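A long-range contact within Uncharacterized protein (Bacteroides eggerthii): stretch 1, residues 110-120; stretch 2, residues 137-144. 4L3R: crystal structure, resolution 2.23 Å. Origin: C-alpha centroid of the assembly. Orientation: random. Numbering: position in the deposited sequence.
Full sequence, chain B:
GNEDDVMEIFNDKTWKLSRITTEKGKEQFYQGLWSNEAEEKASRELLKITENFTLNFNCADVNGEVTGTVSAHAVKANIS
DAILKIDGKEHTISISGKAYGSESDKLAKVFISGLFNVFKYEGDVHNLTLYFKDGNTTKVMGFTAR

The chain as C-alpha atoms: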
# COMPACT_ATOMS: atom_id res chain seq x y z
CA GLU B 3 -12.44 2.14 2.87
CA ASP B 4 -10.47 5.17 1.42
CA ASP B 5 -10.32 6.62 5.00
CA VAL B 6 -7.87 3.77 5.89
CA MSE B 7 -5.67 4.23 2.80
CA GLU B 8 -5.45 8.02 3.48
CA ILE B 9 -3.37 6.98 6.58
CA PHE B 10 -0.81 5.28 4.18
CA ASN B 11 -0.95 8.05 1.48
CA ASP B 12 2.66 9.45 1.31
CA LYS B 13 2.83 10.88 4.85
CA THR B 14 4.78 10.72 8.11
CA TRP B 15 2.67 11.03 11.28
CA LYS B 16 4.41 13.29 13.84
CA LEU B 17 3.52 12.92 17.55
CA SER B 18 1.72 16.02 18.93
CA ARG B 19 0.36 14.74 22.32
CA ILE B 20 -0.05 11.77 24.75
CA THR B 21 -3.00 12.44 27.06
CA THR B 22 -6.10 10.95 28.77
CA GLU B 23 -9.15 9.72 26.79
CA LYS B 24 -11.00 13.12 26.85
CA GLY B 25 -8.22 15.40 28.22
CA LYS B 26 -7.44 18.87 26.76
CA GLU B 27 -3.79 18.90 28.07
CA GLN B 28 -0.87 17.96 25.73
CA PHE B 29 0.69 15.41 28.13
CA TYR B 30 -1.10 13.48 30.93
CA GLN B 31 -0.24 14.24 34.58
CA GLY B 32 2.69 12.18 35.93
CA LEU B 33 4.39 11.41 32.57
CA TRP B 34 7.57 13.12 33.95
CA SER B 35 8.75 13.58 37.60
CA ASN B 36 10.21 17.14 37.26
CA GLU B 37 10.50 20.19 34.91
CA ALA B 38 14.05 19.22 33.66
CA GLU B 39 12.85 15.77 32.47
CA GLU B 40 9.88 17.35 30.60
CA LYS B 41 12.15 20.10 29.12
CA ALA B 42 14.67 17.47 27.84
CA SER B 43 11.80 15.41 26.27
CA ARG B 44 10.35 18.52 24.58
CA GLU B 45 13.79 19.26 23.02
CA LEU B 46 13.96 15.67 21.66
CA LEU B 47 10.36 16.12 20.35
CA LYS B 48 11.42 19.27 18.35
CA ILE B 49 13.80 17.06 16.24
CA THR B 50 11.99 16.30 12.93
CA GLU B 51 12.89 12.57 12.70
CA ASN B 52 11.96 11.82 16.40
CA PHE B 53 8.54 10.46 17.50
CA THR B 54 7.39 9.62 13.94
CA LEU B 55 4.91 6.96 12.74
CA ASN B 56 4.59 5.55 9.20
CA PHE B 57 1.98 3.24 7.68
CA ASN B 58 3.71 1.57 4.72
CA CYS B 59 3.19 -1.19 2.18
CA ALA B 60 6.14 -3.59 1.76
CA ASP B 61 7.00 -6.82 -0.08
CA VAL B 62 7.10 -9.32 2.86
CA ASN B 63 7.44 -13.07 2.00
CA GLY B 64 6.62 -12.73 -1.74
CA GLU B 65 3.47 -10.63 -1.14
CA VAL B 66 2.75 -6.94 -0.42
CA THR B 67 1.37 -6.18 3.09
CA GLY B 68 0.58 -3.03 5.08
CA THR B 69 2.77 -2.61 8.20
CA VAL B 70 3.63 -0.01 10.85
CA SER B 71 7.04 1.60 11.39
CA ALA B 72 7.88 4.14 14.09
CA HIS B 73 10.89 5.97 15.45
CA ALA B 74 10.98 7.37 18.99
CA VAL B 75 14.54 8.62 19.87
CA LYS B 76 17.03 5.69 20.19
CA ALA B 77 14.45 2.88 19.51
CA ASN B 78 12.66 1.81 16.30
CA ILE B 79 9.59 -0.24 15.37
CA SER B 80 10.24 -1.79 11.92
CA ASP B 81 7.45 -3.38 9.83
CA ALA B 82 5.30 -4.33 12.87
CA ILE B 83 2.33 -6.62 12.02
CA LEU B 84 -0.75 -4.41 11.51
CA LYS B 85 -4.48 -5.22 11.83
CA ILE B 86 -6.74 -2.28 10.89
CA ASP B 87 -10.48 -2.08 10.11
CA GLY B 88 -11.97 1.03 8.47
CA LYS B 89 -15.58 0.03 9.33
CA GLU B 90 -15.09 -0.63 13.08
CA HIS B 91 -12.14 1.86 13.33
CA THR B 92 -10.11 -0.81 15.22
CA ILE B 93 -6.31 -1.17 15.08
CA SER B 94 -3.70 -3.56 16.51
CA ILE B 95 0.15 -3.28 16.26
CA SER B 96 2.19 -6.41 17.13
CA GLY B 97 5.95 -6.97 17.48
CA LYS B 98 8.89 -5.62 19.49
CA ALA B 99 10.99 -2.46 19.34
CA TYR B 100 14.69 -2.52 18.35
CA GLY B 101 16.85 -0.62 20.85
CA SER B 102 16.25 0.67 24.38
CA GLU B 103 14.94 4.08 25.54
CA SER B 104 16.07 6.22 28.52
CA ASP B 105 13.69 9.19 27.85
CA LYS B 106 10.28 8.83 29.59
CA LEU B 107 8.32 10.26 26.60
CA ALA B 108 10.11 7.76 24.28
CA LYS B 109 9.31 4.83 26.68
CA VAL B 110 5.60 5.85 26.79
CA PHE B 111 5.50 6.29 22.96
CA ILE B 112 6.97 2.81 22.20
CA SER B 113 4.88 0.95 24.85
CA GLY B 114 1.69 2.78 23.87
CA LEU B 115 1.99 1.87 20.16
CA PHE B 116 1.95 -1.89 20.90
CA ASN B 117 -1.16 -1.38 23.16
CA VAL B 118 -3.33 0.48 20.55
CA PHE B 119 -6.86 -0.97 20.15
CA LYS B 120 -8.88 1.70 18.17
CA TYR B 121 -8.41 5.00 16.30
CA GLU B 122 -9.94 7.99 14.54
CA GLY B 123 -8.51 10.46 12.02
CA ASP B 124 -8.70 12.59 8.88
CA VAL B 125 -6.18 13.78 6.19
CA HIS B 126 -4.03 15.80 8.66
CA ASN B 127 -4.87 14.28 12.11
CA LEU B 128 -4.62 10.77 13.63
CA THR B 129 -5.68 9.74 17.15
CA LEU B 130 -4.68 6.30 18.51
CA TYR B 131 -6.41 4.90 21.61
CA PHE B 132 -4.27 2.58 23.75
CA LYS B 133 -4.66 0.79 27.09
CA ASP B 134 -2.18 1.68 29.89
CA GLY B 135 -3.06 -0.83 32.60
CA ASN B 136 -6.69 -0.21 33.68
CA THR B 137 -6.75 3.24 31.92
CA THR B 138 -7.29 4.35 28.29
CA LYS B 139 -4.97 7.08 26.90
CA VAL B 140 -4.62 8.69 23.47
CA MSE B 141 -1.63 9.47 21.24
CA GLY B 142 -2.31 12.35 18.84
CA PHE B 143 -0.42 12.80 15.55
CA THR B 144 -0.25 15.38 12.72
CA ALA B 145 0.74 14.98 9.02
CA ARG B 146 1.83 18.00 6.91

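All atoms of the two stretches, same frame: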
# COMPACT_ATOMS: atom_id res chain seq x y z
N VAL B 110 7.06 5.80 26.87
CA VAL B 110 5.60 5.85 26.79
C VAL B 110 5.14 5.68 25.33
O VAL B 110 4.17 4.97 25.06
CB VAL B 110 5.07 7.16 27.43
CG1 VAL B 110 3.61 7.43 27.05
CG2 VAL B 110 5.23 7.12 28.95
N PHE B 111 5.82 6.36 24.39
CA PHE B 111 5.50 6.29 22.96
C PHE B 111 5.60 4.86 22.42
O PHE B 111 4.65 4.37 21.80
CB PHE B 111 6.46 7.21 22.19
CG PHE B 111 6.29 7.25 20.69
CD1 PHE B 111 5.32 8.05 20.10
CD2 PHE B 111 7.16 6.55 19.86
CE1 PHE B 111 5.21 8.13 18.72
CE2 PHE B 111 7.03 6.62 18.47
CZ PHE B 111 6.06 7.42 17.91
N ILE B 112 6.73 4.18 22.69
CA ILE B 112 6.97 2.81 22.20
C ILE B 112 6.00 1.81 22.84
O ILE B 112 5.42 1.00 22.11
CB ILE B 112 8.46 2.39 22.43
CG1 ILE B 112 9.42 3.25 21.55
CG2 ILE B 112 8.68 0.89 22.17
CD1 ILE B 112 9.42 2.95 20.03
N SER B 113 5.82 1.86 24.17
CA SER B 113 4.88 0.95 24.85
C SER B 113 3.44 1.15 24.40
O SER B 113 2.71 0.18 24.22
CB SER B 113 4.93 1.12 26.37
OG SER B 113 6.09 0.50 26.90
N GLY B 114 3.04 2.41 24.27
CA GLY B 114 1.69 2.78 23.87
C GLY B 114 1.31 2.30 22.49
O GLY B 114 0.16 1.90 22.28
N LEU B 115 2.26 2.32 21.54
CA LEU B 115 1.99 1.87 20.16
C LEU B 115 1.63 0.39 20.10
O LEU B 115 0.71 0.04 19.37
CB LEU B 115 3.15 2.19 19.22
CG LEU B 115 3.23 3.65 18.81
CD1 LEU B 115 4.59 3.97 18.24
CD2 LEU B 115 2.15 4.01 17.77
N PHE B 116 2.28 -0.46 20.91
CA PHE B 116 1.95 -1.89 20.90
C PHE B 116 0.65 -2.20 21.66
O PHE B 116 0.16 -3.33 21.56
CB PHE B 116 3.11 -2.72 21.47
CG PHE B 116 4.33 -2.73 20.58
CD1 PHE B 116 4.28 -3.31 19.32
CD2 PHE B 116 5.54 -2.21 21.03
CE1 PHE B 116 5.41 -3.31 18.50
CE2 PHE B 116 6.67 -2.23 20.21
CZ PHE B 116 6.59 -2.77 18.95
N ASN B 117 0.09 -1.22 22.41
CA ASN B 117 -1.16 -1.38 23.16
C ASN B 117 -2.33 -0.64 22.49
O ASN B 117 -3.38 -0.52 23.13
CB ASN B 117 -0.98 -0.88 24.61
CG ASN B 117 -0.05 -1.73 25.44
OD1 ASN B 117 -0.06 -2.96 25.36
ND2 ASN B 117 0.71 -1.11 26.33
N VAL B 118 -2.19 -0.17 21.23
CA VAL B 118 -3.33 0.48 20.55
C VAL B 118 -4.44 -0.54 20.32
O VAL B 118 -4.15 -1.72 20.13
CB VAL B 118 -2.98 1.20 19.22
CG1 VAL B 118 -2.00 2.35 19.46
CG2 VAL B 118 -2.47 0.23 18.14
N PHE B 119 -5.71 -0.10 20.40
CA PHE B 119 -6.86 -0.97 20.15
C PHE B 119 -7.88 -0.33 19.17
O PHE B 119 -8.57 -1.08 18.48
CB PHE B 119 -7.55 -1.39 21.46
CG PHE B 119 -8.14 -0.27 22.28
CD1 PHE B 119 -7.37 0.42 23.20
CD2 PHE B 119 -9.50 -0.00 22.23
CE1 PHE B 119 -7.93 1.42 23.99
CE2 PHE B 119 -10.07 0.98 23.04
CZ PHE B 119 -9.27 1.70 23.91
N LYS B 120 -7.98 1.02 19.10
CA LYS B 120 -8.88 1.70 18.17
C LYS B 120 -8.31 3.06 17.79
O LYS B 120 -7.33 3.51 18.39
CB LYS B 120 -10.32 1.83 18.74
CG LYS B 120 -10.47 2.78 19.93
CD LYS B 120 -11.91 2.84 20.46
CE LYS B 120 -12.11 3.91 21.51
NZ LYS B 120 -13.51 3.97 22.00
N THR B 137 -6.35 1.98 32.54
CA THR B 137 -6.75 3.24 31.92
C THR B 137 -6.68 3.18 30.39
O THR B 137 -6.06 2.27 29.83
CB THR B 137 -5.87 4.40 32.43
OG1 THR B 137 -4.57 4.33 31.82
CG2 THR B 137 -5.75 4.43 33.97
N THR B 138 -7.29 4.17 29.74
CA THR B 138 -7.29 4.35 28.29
C THR B 138 -6.74 5.74 28.01
O THR B 138 -7.34 6.73 28.44
CB THR B 138 -8.69 4.15 27.72
OG1 THR B 138 -9.03 2.77 27.83
CG2 THR B 138 -8.80 4.58 26.25
N LYS B 139 -5.62 5.82 27.27
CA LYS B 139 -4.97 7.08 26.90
C LYS B 139 -5.01 7.24 25.40
O LYS B 139 -5.43 6.32 24.69
CB LYS B 139 -3.53 7.12 27.44
CG LYS B 139 -3.42 7.75 28.84
CD LYS B 139 -2.71 6.87 29.83
CE LYS B 139 -2.60 7.55 31.17
NZ LYS B 139 -2.11 6.63 32.22
N VAL B 140 -4.62 8.42 24.90
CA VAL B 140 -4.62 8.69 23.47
C VAL B 140 -3.31 9.32 23.05
O VAL B 140 -2.80 10.20 23.75
CB VAL B 140 -5.81 9.57 23.01
CG1 VAL B 140 -7.12 8.82 23.17
CG2 VAL B 140 -5.86 10.91 23.74
N MSE B 141 -2.80 8.89 21.89
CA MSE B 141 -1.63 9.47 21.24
C MSE B 141 -2.13 10.23 20.04
O MSE B 141 -2.76 9.62 19.18
CB MSE B 141 -0.65 8.40 20.78
CG MSE B 141 0.26 7.85 21.84
SE MSE B 141 1.45 6.55 21.01
CE MSE B 141 0.20 5.13 20.95
N GLY B 142 -1.89 11.53 19.97
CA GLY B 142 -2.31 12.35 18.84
C GLY B 142 -1.16 12.58 17.90
O GLY B 142 -0.02 12.74 18.34
N PHE B 143 -1.43 12.57 16.58
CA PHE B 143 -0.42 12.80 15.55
C PHE B 143 -0.91 13.81 14.52
O PHE B 143 -2.12 13.98 14.35
CB PHE B 143 -0.07 11.50 14.82
CG PHE B 143 0.52 10.41 15.67
CD1 PHE B 143 -0.29 9.58 16.43
CD2 PHE B 143 1.89 10.17 15.67
CE1 PHE B 143 0.26 8.58 17.24
CE2 PHE B 143 2.44 9.17 16.47
CZ PHE B 143 1.62 8.40 17.26
N THR B 144 0.03 14.45 13.82
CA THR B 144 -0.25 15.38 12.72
C THR B 144 0.60 15.00 11.50
O THR B 144 1.70 14.48 11.65
CB THR B 144 0.01 16.83 13.15
OG1 THR B 144 1.36 16.95 13.60
CG2 THR B 144 -0.94 17.29 14.24

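A helix laid across a strand need not share a single hydrogen bond with it; packing of apolar side chains can suffice, and the contact between residues 110-120 and 137-144 is a compact example. The helix and the strand run at 109° to one another, their axes approaching to 9.7 Å, and no hydrogen bond joins the two stretches.

Along the strand, Thr137 stays clear of the other stretch. Thr138 is the first residue to touch it: its CB points toward stretch 1, and its CG2 lies 3.7 Å from Phe119 CZ, at the edge of that ring and near its plane. This contact falls beyond the helix, where stretch 1 has itself become a strand. Lys139 and Val140 make no contact, and the next residue to point toward stretch 1 is Met141, a selenomethionine that gives up more area to the contact than any other residue.

Its side chain (chi angles m, t, m) ends in a methyl lodged against the helix backbone, with CE 3.4 Å from Gly114 C and 3.5 Å from Leu115 N. Gly114 has no side chain at this point; a CB there would point toward the strand, a tight 3.4 Å from Met141 CE, and would clash with Val110 O. Two apolar groups also pack against the same methyl, Val118 CG1 at 3.8 Å and Leu115 CD2 at 3.9 Å from Met141 CE. The selenium meets Phe111 obliquely, SE lying 4.2 Å from Phe111 CD1.

Gly142 makes no contact. Phe143, two residues after Met141, again points toward stretch 1, as every second residue of a strand tends to do; Thr138, three residues before Met141, falls outside that rhythm and meets a different part of stretch 1. Phe143 CE2 comes within 3.7 Å of Phe111 CE1, so the two rings meet edge to edge, while Leu115 CD2 lies farther off, 4.5 Å from Phe143 CZ. Thr144 lies beyond reach.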